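Local structure of (R)-specific secondary-alkylsulfatase (Pseudomonas sp., 4AXH) at residues A[176-179]-A[183-186]; A[213-218]-A[259-264]. The protein hydrolyses (R)-secondary-alkyl sulfates enantioselectively to (S)-configured alcohols and sulfate, with strict inversion of configuration, using a zinc-dependent active site. All coordinates share one frame; numbering follows the deposited sequence.

Interaction 1 (A[176-179]-A[183-186]). With ZN (zinc ion), chain C; ZN (zinc ion), chain D.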
loop_
_atom_site.group_PDB
_atom_site.type_symbol
_atom_site.label_atom_id
_atom_site.label_comp_id
_atom_site.label_asym_id
_atom_site.label_seq_id
_atom_site.Cartn_x
_atom_site.Cartn_y
_atom_site.Cartn_z
ATOM N N VAL A 176 -10.491 24.120 16.200
ATOM C CA VAL A 176 -9.929 23.670 14.923
ATOM C C VAL A 176 -9.407 22.262 15.138
ATOM O O VAL A 176 -8.639 22.025 16.054
ATOM C CB VAL A 176 -8.808 24.597 14.400
ATOM C CG1 VAL A 176 -8.228 24.089 13.081
ATOM C CG2 VAL A 176 -9.305 26.025 14.241
ATOM N N TYR A 177 -9.843 21.328 14.301
ATOM C CA TYR A 177 -9.382 19.945 14.281
ATOM C C TYR A 177 -8.368 19.961 13.167
ATOM O O TYR A 177 -8.765 20.102 12.011
ATOM C CB TYR A 177 -10.512 18.961 13.917
ATOM C CG TYR A 177 -11.633 18.815 14.928
ATOM C CD1 TYR A 177 -11.384 18.881 16.302
ATOM C CD2 TYR A 177 -12.933 18.517 14.519
ATOM C CE1 TYR A 177 -12.405 18.693 17.238
ATOM C CE2 TYR A 177 -13.954 18.297 15.450
ATOM C CZ TYR A 177 -13.687 18.392 16.806
ATOM O OH TYR A 177 -14.692 18.191 17.723
ATOM N N SER A 178 -7.068 19.894 13.491
ATOM C CA SER A 178 -6.008 19.914 12.478
ATOM C C SER A 178 -6.161 18.763 11.467
ATOM O O SER A 178 -5.950 18.965 10.271
ATOM C CB SER A 178 -4.629 19.866 13.132
ATOM O OG SER A 178 -4.370 18.643 13.811
ATOM N N HIS A 179 -6.511 17.562 11.960
ATOM C CA HIS A 179 -6.654 16.356 11.147
ATOM C C HIS A 179 -7.482 15.271 11.866
ATOM O O HIS A 179 -7.773 15.386 13.075
ATOM C CB HIS A 179 -5.265 15.803 10.700
ATOM C CG HIS A 179 -4.356 15.390 11.817
ATOM N ND1 HIS A 179 -3.817 16.321 12.691
ATOM C CD2 HIS A 179 -3.870 14.166 12.127
ATOM C CE1 HIS A 179 -3.030 15.632 13.499
ATOM N NE2 HIS A 179 -3.038 14.327 13.207
ATOM N N ASP A 183 -5.819 11.698 18.745
ATOM C CA ASP A 183 -5.036 12.543 19.645
ATOM C C ASP A 183 -5.278 14.027 19.383
ATOM O O ASP A 183 -4.710 14.896 20.059
ATOM C CB ASP A 183 -3.526 12.177 19.619
ATOM C CG ASP A 183 -2.866 11.984 18.254
ATOM O OD1 ASP A 183 -3.534 11.456 17.325
ATOM O OD2 ASP A 183 -1.670 12.309 18.125
ATOM N N HIS A 184 -6.153 14.320 18.418
ATOM C CA HIS A 184 -6.451 15.690 18.052
ATOM C C HIS A 184 -7.908 16.094 18.247
ATOM O O HIS A 184 -8.163 17.266 18.547
ATOM C CB HIS A 184 -5.877 15.996 16.661
ATOM C CG HIS A 184 -4.398 15.796 16.609
ATOM N ND1 HIS A 184 -3.520 16.805 16.955
ATOM C CD2 HIS A 184 -3.691 14.671 16.363
ATOM C CE1 HIS A 184 -2.310 16.275 16.897
ATOM N NE2 HIS A 184 -2.359 14.992 16.528
ATOM N N PHE A 185 -8.856 15.130 18.164
ATOM C CA PHE A 185 -10.294 15.387 18.376
ATOM C C PHE A 185 -10.869 14.700 19.632
ATOM O O PHE A 185 -11.979 15.035 20.066
ATOM C CB PHE A 185 -11.119 14.970 17.134
ATOM C CG PHE A 185 -11.101 13.503 16.736
ATOM C CD1 PHE A 185 -11.836 12.560 17.445
ATOM C CD2 PHE A 185 -10.426 13.084 15.595
ATOM C CE1 PHE A 185 -11.818 11.203 17.077
ATOM C CE2 PHE A 185 -10.431 11.728 15.203
ATOM C CZ PHE A 185 -11.111 10.794 15.956
ATOM N N GLY A 186 -10.131 13.723 20.166
ATOM C CA GLY A 186 -10.534 12.845 21.260
ATOM C C GLY A 186 -11.068 13.431 22.535
ATOM O O GLY A 186 -11.857 12.785 23.212
HETATM ZN ZN ZN C . -0.891 13.597 16.571
HETATM ZN ZN ZN D . -1.699 12.749 13.489
HETATM O O HOH W 1 -14.207 15.620 18.571
HETATM O O HOH W 2 -1.633 11.985 15.430
#
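Apolar packing between Tyr-177 and Phe-185 closes one end of this contact. CB of Phe-185 lies over one face of the tyrosine ring, displaced toward its rim; it is 4.1 Å from the ring centroid and 20° off the normal, a CH-pi contact. The phenyl group turns off from the tyrosine, and the two side chains cross at about a right angle; the contact is made by the CB methylene rather than by ring on ring.

A water-mediated link runs beside this packing. Water 1 donates to Tyr-177 OH (2.8 Å) and to the backbone O of Phe-185 (2.7 Å), while the same hydroxyl is also hydrogen-bonded to Val-262 O, and these two partners anchor the phenol oxygen.

Metal coordination dominates the other end. His-179, His-181, Asp-183 and His-184 form the HxHxDH signature of the metallo-beta-lactamase superfamily, carried on the loop that follows strand 172-176 and on the short helix after it. NE2 of His-179 binds the chain D zinc ion at 2.1 Å, joined there by His-181, Glu-291 and Asp-310. The chain C zinc ion takes Asp-183 OD2 at 2.2 Å and His-184 NE2 at 2.0 Å, with Asp-310 and His-355 completing its protein ligands. Water 2 bridges the two metals, with a weak hydrogen bond to Asp-183 OD1.

Each directed to its own metal, the imidazoles of His-179 and His-184 meet obliquely, planes at 47°, neither stacked nor edge-to-face; their exact spacing is doubtful at this resolution. CG of His-184 is anti to its carbonyl carbon (chi1 -59°), which turns the ring toward the loop.

Second-shell hydrogen bonds orient both rings. ND1 of His-179 donates to Ser-178 OG (2.6 Å) somewhat out of its ring plane, and Asp-148 OD2 is bonded to both this hydroxyl and His-184 ND1.

Interaction 2 (A[213-218]-A[259-264])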
loop_
_atom_site.group_PDB
_atom_site.type_symbol
_atom_site.label_atom_id
_atom_site.label_comp_id
_atom_site.label_asym_id
_atom_site.label_seq_id
_atom_site.Cartn_x
_atom_site.Cartn_y
_atom_site.Cartn_z
ATOM N N HIS A 213 -13.332 9.838 7.700
ATOM C CA HIS A 213 -12.040 9.312 8.119
ATOM C C HIS A 213 -11.866 9.104 9.600
ATOM O O HIS A 213 -11.344 8.067 9.991
ATOM C CB HIS A 213 -10.889 10.124 7.520
ATOM C CG HIS A 213 -10.805 9.964 6.047
ATOM N ND1 HIS A 213 -11.095 11.011 5.200
ATOM C CD2 HIS A 213 -10.553 8.851 5.315
ATOM C CE1 HIS A 213 -10.950 10.524 3.982
ATOM N NE2 HIS A 213 -10.625 9.225 4.005
ATOM N N ALA A 214 -12.297 10.071 10.425
ATOM C CA ALA A 214 -12.217 9.946 11.871
ATOM C C ALA A 214 -12.880 8.608 12.335
ATOM O O ALA A 214 -12.343 7.927 13.204
ATOM C CB ALA A 214 -12.887 11.143 12.523
ATOM N N VAL A 215 -14.000 8.208 11.694
ATOM C CA VAL A 215 -14.739 6.987 12.034
ATOM C C VAL A 215 -14.264 5.683 11.319
ATOM O O VAL A 215 -14.272 4.629 11.939
ATOM C CB VAL A 215 -16.298 7.205 12.062
ATOM C CG1 VAL A 215 -16.673 8.516 12.759
ATOM C CG2 VAL A 215 -16.887 7.205 10.665
ATOM N N SER A 216 -13.839 5.768 10.043
ATOM C CA SER A 216 -13.432 4.607 9.225
ATOM C C SER A 216 -12.033 4.032 9.474
ATOM O O SER A 216 -11.888 2.812 9.583
ATOM C CB SER A 216 -13.643 4.881 7.737
ATOM O OG SER A 216 -14.970 5.310 7.471
ATOM N N GLU A 217 -11.005 4.900 9.519
ATOM C CA GLU A 217 -9.622 4.465 9.762
ATOM C C GLU A 217 -9.398 3.972 11.216
ATOM O O GLU A 217 -8.530 3.112 11.443
ATOM C CB GLU A 217 -8.611 5.575 9.382
ATOM C CG GLU A 217 -8.510 6.729 10.383
ATOM C CD GLU A 217 -7.521 7.839 10.082
ATOM O OE1 GLU A 217 -6.296 7.567 10.103
ATOM O OE2 GLU A 217 -7.973 8.994 9.881
ATOM N N ASN A 218 -10.205 4.523 12.179
ATOM C CA ASN A 218 -10.150 4.285 13.634
ATOM C C ASN A 218 -11.117 3.220 14.223
ATOM O O ASN A 218 -10.941 2.858 15.400
ATOM C CB ASN A 218 -10.247 5.618 14.419
ATOM C CG ASN A 218 -9.165 6.632 14.105
ATOM O OD1 ASN A 218 -7.901 6.274 14.336
ATOM N ND2 ASN A 218 -9.448 7.757 13.681
ATOM N N ASN A 259 -12.432 8.658 25.025
ATOM C CA ASN A 259 -12.252 9.247 23.700
ATOM C C ASN A 259 -13.617 9.681 23.139
ATOM O O ASN A 259 -14.602 8.925 23.145
ATOM C CB ASN A 259 -11.541 8.288 22.745
ATOM C CG ASN A 259 -10.274 7.682 23.296
ATOM O OD1 ASN A 259 -10.127 6.452 23.398
ATOM N ND2 ASN A 259 -9.344 8.534 23.711
ATOM N N THR A 260 -13.667 10.937 22.684
ATOM C CA THR A 260 -14.883 11.586 22.209
ATOM C C THR A 260 -14.789 12.000 20.752
ATOM O O THR A 260 -13.696 12.087 20.192
ATOM C CB THR A 260 -15.251 12.802 23.117
ATOM O OG1 THR A 260 -14.447 13.930 22.769
ATOM C CG2 THR A 260 -15.174 12.495 24.620
ATOM N N LEU A 261 -15.950 12.271 20.148
ATOM C CA LEU A 261 -16.053 12.724 18.773
ATOM C C LEU A 261 -17.165 13.743 18.677
ATOM O O LEU A 261 -18.325 13.367 18.734
ATOM C CB LEU A 261 -16.341 11.546 17.842
ATOM C CG LEU A 261 -15.690 11.588 16.479
ATOM C CD1 LEU A 261 -15.597 10.179 15.882
ATOM C CD2 LEU A 261 -16.407 12.521 15.560
ATOM N N VAL A 262 -16.835 15.030 18.593
ATOM C CA VAL A 262 -17.863 16.037 18.382
ATOM C C VAL A 262 -17.794 16.560 16.951
ATOM O O VAL A 262 -16.782 17.126 16.537
ATOM C CB VAL A 262 -18.211 17.067 19.502
ATOM C CG1 VAL A 262 -17.597 16.719 20.854
ATOM C CG2 VAL A 262 -17.963 18.508 19.086
ATOM N N ALA A 263 -18.837 16.261 16.168
ATOM C CA ALA A 263 -18.944 16.632 14.765
ATOM C C ALA A 263 -18.591 18.089 14.480
ATOM O O ALA A 263 -19.029 18.979 15.216
ATOM C CB ALA A 263 -20.332 16.328 14.257
ATOM N N PRO A 264 -17.780 18.355 13.428
ATOM C CA PRO A 264 -17.456 19.746 13.078
ATOM C C PRO A 264 -18.647 20.545 12.520
ATOM O O PRO A 264 -19.640 19.999 12.042
ATOM C CB PRO A 264 -16.354 19.603 12.030
ATOM C CG PRO A 264 -15.963 18.157 12.055
ATOM C CD PRO A 264 -17.155 17.418 12.475
#
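The carbonyl oxygen of Ala-214, a residue whose methyl group faces Leu-261, takes a hydrogen bond from Asn-218 ND2 at 2.9 Å. The bond is fairly straight, with an N-H...O angle of 163°, and the oxygen lies practically in the amide plane of the asparagine, although ND2 itself is tilted from the plane of the carbonyl group. Asn-218 is poorly ordered, so its amide is less certain than the backbone. One residue earlier along the helix, Glu-217 N donates to His-213 O at 3.2 Å, an i to i+4 bond as in a regular alpha-helix. Both bonds stay within helix 210-219, and no hydrogen bond passes from it to residues 259-264.

Across the contact everything rests on one leucine branch. CD1 of Leu-261 meets CG1 of Val-215 at 3.7 Å and comes within 4.4 Å of Ala-214 CB, touching two consecutive residues of the helix. CD1 is roughly anti to CA (chi2 158°), which carries this methyl toward the helix, whereas the other branch, CD2 of Leu-261, stays 4.9 Å from Val-215 CG1. On the helix side, CG1 is the valine branch lying beside its own backbone N and anti to the carbonyl carbon. The leucine and valine side chains cross at about a right angle and touch through one methyl group of each.

The contact joins helix 210-219 to the irregular chain leading into edge strand 266-268 of the metallo-beta-lactamase domain. Phe-185 touches both Ala-214 and Leu-261, and Met-211, one turn back on the helix, also packs on the leucine. With 89 Å² buried and only aliphatic groups meeting, the direct contact is nondirectional van der Waals and hydrophobic packing, with Phe-185 and Met-211 adding to the surface round Leu-261.

How the interactions relate
Both interactions are buried in the metallo-beta-lactamase domain, their centres about 9 Å apart, yet their chemistry differs. Interaction 1, beside the zinc ions, combines metal coordination and bridging waters with a CH-pi contact; interaction 2, farther from the metals, is a smaller aliphatic contact of a helix with a loop. The two are directly connected. Gly-186 O lies 2.6 Å from Thr-260 N, a probable hydrogen bond that ties segment 259-264 to the end of the metal-binding region. Phe-185, next to the zinc ligand His-184, belongs to both neighbourhoods: its CB faces Tyr-177 in interaction 1, and its ring reaches helix 210-219 in interaction 2.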